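Local coordinates for amine oxidase domain-containing protein (Pyrococcus furiosus, PDB 3NRN), which binds AMP and is probably a flavin-dependent oxidoreductase of the amine oxidase type, its substrate unknown, at residues 55-60 against 178-184; 128-134 against 163-169. All coordinates share one frame. Residue numbers count along the deposited sequence, not the author numbering.

Contact 1 of 2, residues 55-60 against 178-184; sequences HMIPHG and WGGPGLI
Three backbone hydrogen bonds join 55-57 to the antiparallel strand 182-184: Ile-57 N to Gly-182 O (2.9 Å), Gly-182 N to Ile-57 O (3.0 Å) and Ile-184 N to His-55 O (3.0 Å). Ile-57 and Gly-182 thus form a hydrogen-bonded pair, and Met-56 lies opposite Leu-183 in a non-hydrogen-bonded one (CA-CA 4.4 Å). A type I turn from Ile-57 to Gly-60, closed by Gly-60 N to Ile-57 O (3.1 Å), brings Gly-60 CA to 3.4 Å from Gly-182 N; a CB on Gly-182 would clash with that CA. Within the turn, His-59 (chi1 m) donates from ND1 to Gly-179 O (3.0 Å), just past the helix end, and receives the edge of Trp-178 on its ring face, planes at 70°. Selenomethionine Met-56 packs CG on Pro-181 CB (3.8 Å), while Ile-57 CG1 meets Ile-184 CD1 (3.8 Å) on the other face. Strand 78-80 pairs with the far edge of 182-184, completing a small three-stranded antiparallel sheet within the amine oxidase fold.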
loop_
_atom_site.group_PDB
_atom_site.type_symbol
_atom_site.label_atom_id
_atom_site.label_comp_id
_atom_site.label_asym_id
_atom_site.label_seq_id
_atom_site.Cartn_x
_atom_site.Cartn_y
_atom_site.Cartn_z
ATOM N N HIS A 55 -6.156 -7.538 0.735
ATOM C CA HIS A 55 -7.334 -7.567 -0.139
ATOM C C HIS A 55 -8.205 -6.361 0.152
ATOM O O HIS A 55 -9.432 -6.414 0.033
ATOM C CB HIS A 55 -8.124 -8.852 0.123
ATOM C CG HIS A 55 -7.378 -10.095 -0.247
ATOM N ND1 HIS A 55 -7.491 -11.274 0.459
ATOM C CD2 HIS A 55 -6.500 -10.340 -1.249
ATOM C CE1 HIS A 55 -6.712 -12.189 -0.089
ATOM N NE2 HIS A 55 -6.101 -11.648 -1.127
HETATM N N MSE A 56 -7.548 -5.268 0.524
HETATM C CA MSE A 56 -8.223 -4.038 0.908
HETATM C C MSE A 56 -7.486 -2.809 0.374
HETATM O O MSE A 56 -6.276 -2.839 0.159
HETATM C CB MSE A 56 -8.282 -4.003 2.444
HETATM C CG MSE A 56 -8.967 -2.809 3.106
HETATM SE SE MSE A 56 -8.999 -3.000 4.942
HETATM C CE MSE A 56 -7.280 -3.154 5.273
ATOM N N ILE A 57 -8.230 -1.735 0.154
ATOM C CA ILE A 57 -7.670 -0.482 -0.324
ATOM C C ILE A 57 -7.911 0.505 0.820
ATOM O O ILE A 57 -9.016 0.585 1.339
ATOM C CB ILE A 57 -8.384 -0.039 -1.626
ATOM C CG1 ILE A 57 -8.159 -1.105 -2.706
ATOM C CG2 ILE A 57 -7.876 1.327 -2.083
ATOM C CD1 ILE A 57 -8.910 -0.861 -4.010
ATOM N N PRO A 58 -6.875 1.260 1.232
ATOM C CA PRO A 58 -6.994 2.226 2.333
ATOM C C PRO A 58 -8.192 3.180 2.304
ATOM O O PRO A 58 -8.787 3.469 3.345
ATOM C CB PRO A 58 -5.657 2.969 2.290
ATOM C CG PRO A 58 -4.713 1.925 1.766
ATOM C CD PRO A 58 -5.528 1.310 0.644
ATOM N N HIS A 59 -8.550 3.674 1.127
ATOM C CA HIS A 59 -9.673 4.598 1.032
ATOM C C HIS A 59 -10.810 4.036 0.190
ATOM O O HIS A 59 -11.630 4.780 -0.342
ATOM C CB HIS A 59 -9.185 5.940 0.474
ATOM C CG HIS A 59 -8.164 6.608 1.343
ATOM N ND1 HIS A 59 -8.476 7.150 2.572
ATOM C CD2 HIS A 59 -6.826 6.763 1.191
ATOM C CE1 HIS A 59 -7.374 7.607 3.140
ATOM N NE2 HIS A 59 -6.359 7.384 2.323
ATOM N N GLY A 60 -10.843 2.712 0.072
ATOM C CA GLY A 60 -11.889 2.043 -0.680
ATOM C C GLY A 60 -12.187 2.529 -2.088
ATOM O O GLY A 60 -11.301 2.647 -2.940
ATOM N N TRP A 178 -11.261 11.154 1.374
ATOM C CA TRP A 178 -11.648 9.890 0.761
ATOM C C TRP A 178 -12.264 8.845 1.665
ATOM O O TRP A 178 -12.605 7.757 1.204
ATOM C CB TRP A 178 -10.447 9.289 0.033
ATOM C CG TRP A 178 -9.783 10.267 -0.880
ATOM C CD1 TRP A 178 -10.398 11.115 -1.767
ATOM C CD2 TRP A 178 -8.381 10.469 -1.040
ATOM N NE1 TRP A 178 -9.456 11.827 -2.473
ATOM C CE2 TRP A 178 -8.210 11.449 -2.047
ATOM C CE3 TRP A 178 -7.242 9.914 -0.432
ATOM C CZ2 TRP A 178 -6.947 11.886 -2.458
ATOM C CZ3 TRP A 178 -5.985 10.353 -0.843
ATOM C CH2 TRP A 178 -5.849 11.328 -1.845
ATOM N N GLY A 179 -12.395 9.162 2.950
ATOM C CA GLY A 179 -13.014 8.228 3.871
ATOM C C GLY A 179 -12.214 7.011 4.288
ATOM O O GLY A 179 -10.983 7.028 4.270
ATOM N N GLY A 180 -12.937 5.958 4.671
ATOM C CA GLY A 180 -12.328 4.721 5.124
ATOM C C GLY A 180 -11.998 3.734 4.023
ATOM O O GLY A 180 -12.207 4.024 2.847
ATOM N N PRO A 181 -11.511 2.534 4.386
ATOM C CA PRO A 181 -11.126 1.460 3.471
ATOM C C PRO A 181 -12.269 0.698 2.827
ATOM O O PRO A 181 -13.439 0.907 3.139
ATOM C CB PRO A 181 -10.285 0.555 4.357
ATOM C CG PRO A 181 -11.066 0.593 5.631
ATOM C CD PRO A 181 -11.392 2.081 5.785
ATOM N N GLY A 182 -11.896 -0.207 1.928
ATOM C CA GLY A 182 -12.865 -1.026 1.233
ATOM C C GLY A 182 -12.222 -2.333 0.829
ATOM O O GLY A 182 -11.023 -2.376 0.540
ATOM N N LEU A 183 -13.019 -3.398 0.824
ATOM C CA LEU A 183 -12.556 -4.728 0.450
ATOM C C LEU A 183 -12.730 -4.940 -1.051
ATOM O O LEU A 183 -13.578 -4.309 -1.683
ATOM C CB LEU A 183 -13.346 -5.792 1.214
ATOM C CG LEU A 183 -13.195 -5.834 2.738
ATOM C CD1 LEU A 183 -14.050 -6.969 3.303
ATOM C CD2 LEU A 183 -11.738 -6.050 3.104
ATOM N N ILE A 184 -11.928 -5.843 -1.606
ATOM C CA ILE A 184 -11.953 -6.141 -3.029
ATOM C C ILE A 184 -12.483 -7.546 -3.315
ATOM O O ILE A 184 -11.891 -8.535 -2.886
ATOM C CB ILE A 184 -10.534 -6.068 -3.626
ATOM C CG1 ILE A 184 -9.810 -4.816 -3.123
ATOM C CG2 ILE A 184 -10.618 -6.072 -5.140
ATOM C CD1 ILE A 184 -8.356 -4.787 -3.487
#

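Contact 2 of 2, residues 128-134 against 163-169; sequences IPADEWI and LTALELA
Trp-133 and Ala-165 form the tightest side-chain contact between two helix starts. With chi1 at 113°, between the usual wells, and chi2 at -67°, the indole presents one face to the methyl of Ala-165: CB lies 3.4 Å from Trp-133 CG and 3.7 Å from the five-membered ring centroid, a CH-pi contact 22° off the ring normal. Leu-168 (chi1 t, chi2 p) points toward the opposing helix and places CD2 at the indole edge, 3.8 Å from Trp-133 NE1, 3.9 Å from Ala-130 CB and 4.0 Å from Ile-134 CD1. The NE1 is buried without a polar partner. Ile-134 adopts the mm rotamer and also packs on Leu-144, Leu-145 and Leu-148 of helix 142-156. Small alanines permit the close approach, with Ala-130 and Ala-165 CA atoms 4.1 Å apart.

The extended residues before the helices are joined by two backbone hydrogen bonds, Ala-165 N to Ile-128 O (2.9 Å) and Ala-130 N to Leu-163 O (2.8 Å), around a single bridge of Pro-129 with Thr-164. Both bridge residues occupy N-cap positions; Thr-164, chi1 p, caps its helix, OG1 accepting from Glu-167 N (3.0 Å). From there helices 130-134 and 165-169 diverge, their axes 9.0 Å apart at closest approach and inclined at 78°: a steeply crossed helix pair joined at its N termini in the helical part of this amine oxidase-like chain.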
loop_
_atom_site.group_PDB
_atom_site.type_symbol
_atom_site.label_atom_id
_atom_site.label_comp_id
_atom_site.label_asym_id
_atom_site.label_seq_id
_atom_site.Cartn_x
_atom_site.Cartn_y
_atom_site.Cartn_z
ATOM N N ILE A 128 7.592 19.104 14.097
ATOM C CA ILE A 128 7.822 18.288 15.279
ATOM C C ILE A 128 7.175 16.914 15.095
ATOM O O ILE A 128 6.331 16.730 14.219
ATOM C CB ILE A 128 7.211 18.962 16.518
ATOM C CG1 ILE A 128 5.699 19.102 16.333
ATOM C CG2 ILE A 128 7.848 20.330 16.735
ATOM C CD1 ILE A 128 5.002 19.820 17.466
ATOM N N PRO A 129 7.565 15.931 15.925
ATOM C CA PRO A 129 6.993 14.586 15.819
ATOM C C PRO A 129 5.479 14.646 15.924
ATOM O O PRO A 129 4.935 15.543 16.564
ATOM C CB PRO A 129 7.619 13.851 17.000
ATOM C CG PRO A 129 8.945 14.518 17.142
ATOM C CD PRO A 129 8.585 15.978 16.986
ATOM N N ALA A 130 4.805 13.681 15.308
ATOM C CA ALA A 130 3.349 13.628 15.331
ATOM C C ALA A 130 2.787 13.445 16.745
ATOM O O ALA A 130 1.773 14.044 17.095
ATOM C CB ALA A 130 2.855 12.507 14.416
ATOM N N ASP A 131 3.444 12.622 17.557
ATOM C CA ASP A 131 2.975 12.384 18.921
ATOM C C ASP A 131 3.094 13.651 19.761
ATOM O O ASP A 131 2.302 13.889 20.670
ATOM C CB ASP A 131 3.778 11.251 19.572
ATOM C CG ASP A 131 5.229 11.624 19.819
ATOM O OD1 ASP A 131 5.897 12.098 18.879
ATOM O OD2 ASP A 131 5.706 11.439 20.959
ATOM N N GLU A 132 4.085 14.469 19.437
ATOM C CA GLU A 132 4.319 15.708 20.157
ATOM C C GLU A 132 3.236 16.724 19.832
ATOM O O GLU A 132 2.697 17.379 20.728
ATOM C CB GLU A 132 5.684 16.273 19.775
ATOM C CG GLU A 132 6.264 17.236 20.785
ATOM C CD GLU A 132 7.727 17.524 20.523
ATOM O OE1 GLU A 132 8.028 18.388 19.672
ATOM O OE2 GLU A 132 8.578 16.870 21.165
ATOM N N TRP A 133 2.909 16.843 18.548
ATOM C CA TRP A 133 1.899 17.797 18.119
ATOM C C TRP A 133 0.496 17.407 18.579
ATOM O O TRP A 133 -0.334 18.276 18.841
ATOM C CB TRP A 133 1.989 18.003 16.595
ATOM C CG TRP A 133 0.848 17.514 15.758
ATOM C CD1 TRP A 133 0.466 16.218 15.554
ATOM C CD2 TRP A 133 -0.021 18.318 14.954
ATOM N NE1 TRP A 133 -0.584 16.166 14.666
ATOM C CE2 TRP A 133 -0.903 17.441 14.283
ATOM C CE3 TRP A 133 -0.137 19.695 14.731
ATOM C CZ2 TRP A 133 -1.892 17.896 13.408
ATOM C CZ3 TRP A 133 -1.119 20.148 13.861
ATOM C CH2 TRP A 133 -1.983 19.249 13.208
ATOM N N ILE A 134 0.233 16.109 18.704
ATOM C CA ILE A 134 -1.074 15.660 19.170
ATOM C C ILE A 134 -1.230 16.034 20.651
ATOM O O ILE A 134 -2.278 16.517 21.070
ATOM C CB ILE A 134 -1.246 14.123 18.992
ATOM C CG1 ILE A 134 -1.347 13.778 17.500
ATOM C CG2 ILE A 134 -2.497 13.634 19.729
ATOM C CD1 ILE A 134 -2.520 14.432 16.783
ATOM N N LEU A 163 6.524 9.729 12.653
ATOM C CA LEU A 163 5.863 10.543 11.637
ATOM C C LEU A 163 5.972 12.013 12.029
ATOM O O LEU A 163 6.023 12.334 13.215
ATOM C CB LEU A 163 4.380 10.168 11.530
ATOM C CG LEU A 163 3.981 8.814 10.932
ATOM C CD1 LEU A 163 2.491 8.588 11.152
ATOM C CD2 LEU A 163 4.307 8.783 9.443
ATOM N N THR A 164 6.028 12.903 11.041
ATOM C CA THR A 164 6.087 14.333 11.330
ATOM C C THR A 164 4.637 14.770 11.519
ATOM O O THR A 164 3.721 14.061 11.110
ATOM C CB THR A 164 6.702 15.133 10.160
ATOM O OG1 THR A 164 5.869 15.006 9.002
ATOM C CG2 THR A 164 8.109 14.617 9.833
ATOM N N ALA A 165 4.419 15.922 12.139
ATOM C CA ALA A 165 3.057 16.392 12.358
ATOM C C ALA A 165 2.396 16.616 11.003
ATOM O O ALA A 165 1.216 16.356 10.829
ATOM C CB ALA A 165 3.068 17.690 13.165
ATOM N N LEU A 166 3.184 17.099 10.051
ATOM C CA LEU A 166 2.706 17.377 8.707
ATOM C C LEU A 166 2.261 16.110 7.987
ATOM O O LEU A 166 1.210 16.092 7.351
ATOM C CB LEU A 166 3.806 18.073 7.899
ATOM C CG LEU A 166 3.426 18.538 6.492
ATOM C CD1 LEU A 166 2.210 19.455 6.553
ATOM C CD2 LEU A 166 4.601 19.254 5.869
ATOM N N GLU A 167 3.058 15.049 8.086
ATOM C CA GLU A 167 2.709 13.795 7.432
ATOM C C GLU A 167 1.410 13.244 7.996
ATOM O O GLU A 167 0.531 12.834 7.240
ATOM C CB GLU A 167 3.830 12.768 7.596
ATOM C CG GLU A 167 3.551 11.412 6.955
ATOM C CD GLU A 167 3.100 11.512 5.506
ATOM O OE1 GLU A 167 3.599 12.393 4.781
ATOM O OE2 GLU A 167 2.252 10.695 5.085
ATOM N N LEU A 168 1.282 13.241 9.322
ATOM C CA LEU A 168 0.058 12.740 9.945
ATOM C C LEU A 168 -1.128 13.601 9.540
ATOM O O LEU A 168 -2.220 13.093 9.281
ATOM C CB LEU A 168 0.168 12.743 11.476
ATOM C CG LEU A 168 -1.130 12.322 12.178
ATOM C CD1 LEU A 168 -1.433 10.877 11.831
ATOM C CD2 LEU A 168 -1.008 12.490 13.684
ATOM N N ALA A 169 -0.908 14.912 9.502
ATOM C CA ALA A 169 -1.961 15.846 9.126
ATOM C C ALA A 169 -2.432 15.543 7.707
ATOM O O ALA A 169 -3.628 15.543 7.431
ATOM C CB ALA A 169 -1.449 17.283 9.215
#

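Overall arrangement
From the N terminus, the chain passes through the Rossmann-type nucleotide-binding strands and helix before reaching 55-60, the first half of contact 1. It then runs through helix 64-72, strand 78-80 and a strand pair of the seven-stranded sheet to 128-134, and helix 142-156 leads on to 163-169, where contact 2 closes a short, largely helical loop. Helix 165-178 starts at contact 2 and ends at contact 1, where the chain rejoins 55-60 and closes the much longer loop. Contact 2 is therefore nested within contact 1. Their centres are 23 Å apart and they do not touch; contact 1 ties 55-60 into the small antiparallel sheet, contact 2 joins two helix starts farther from the chain centre.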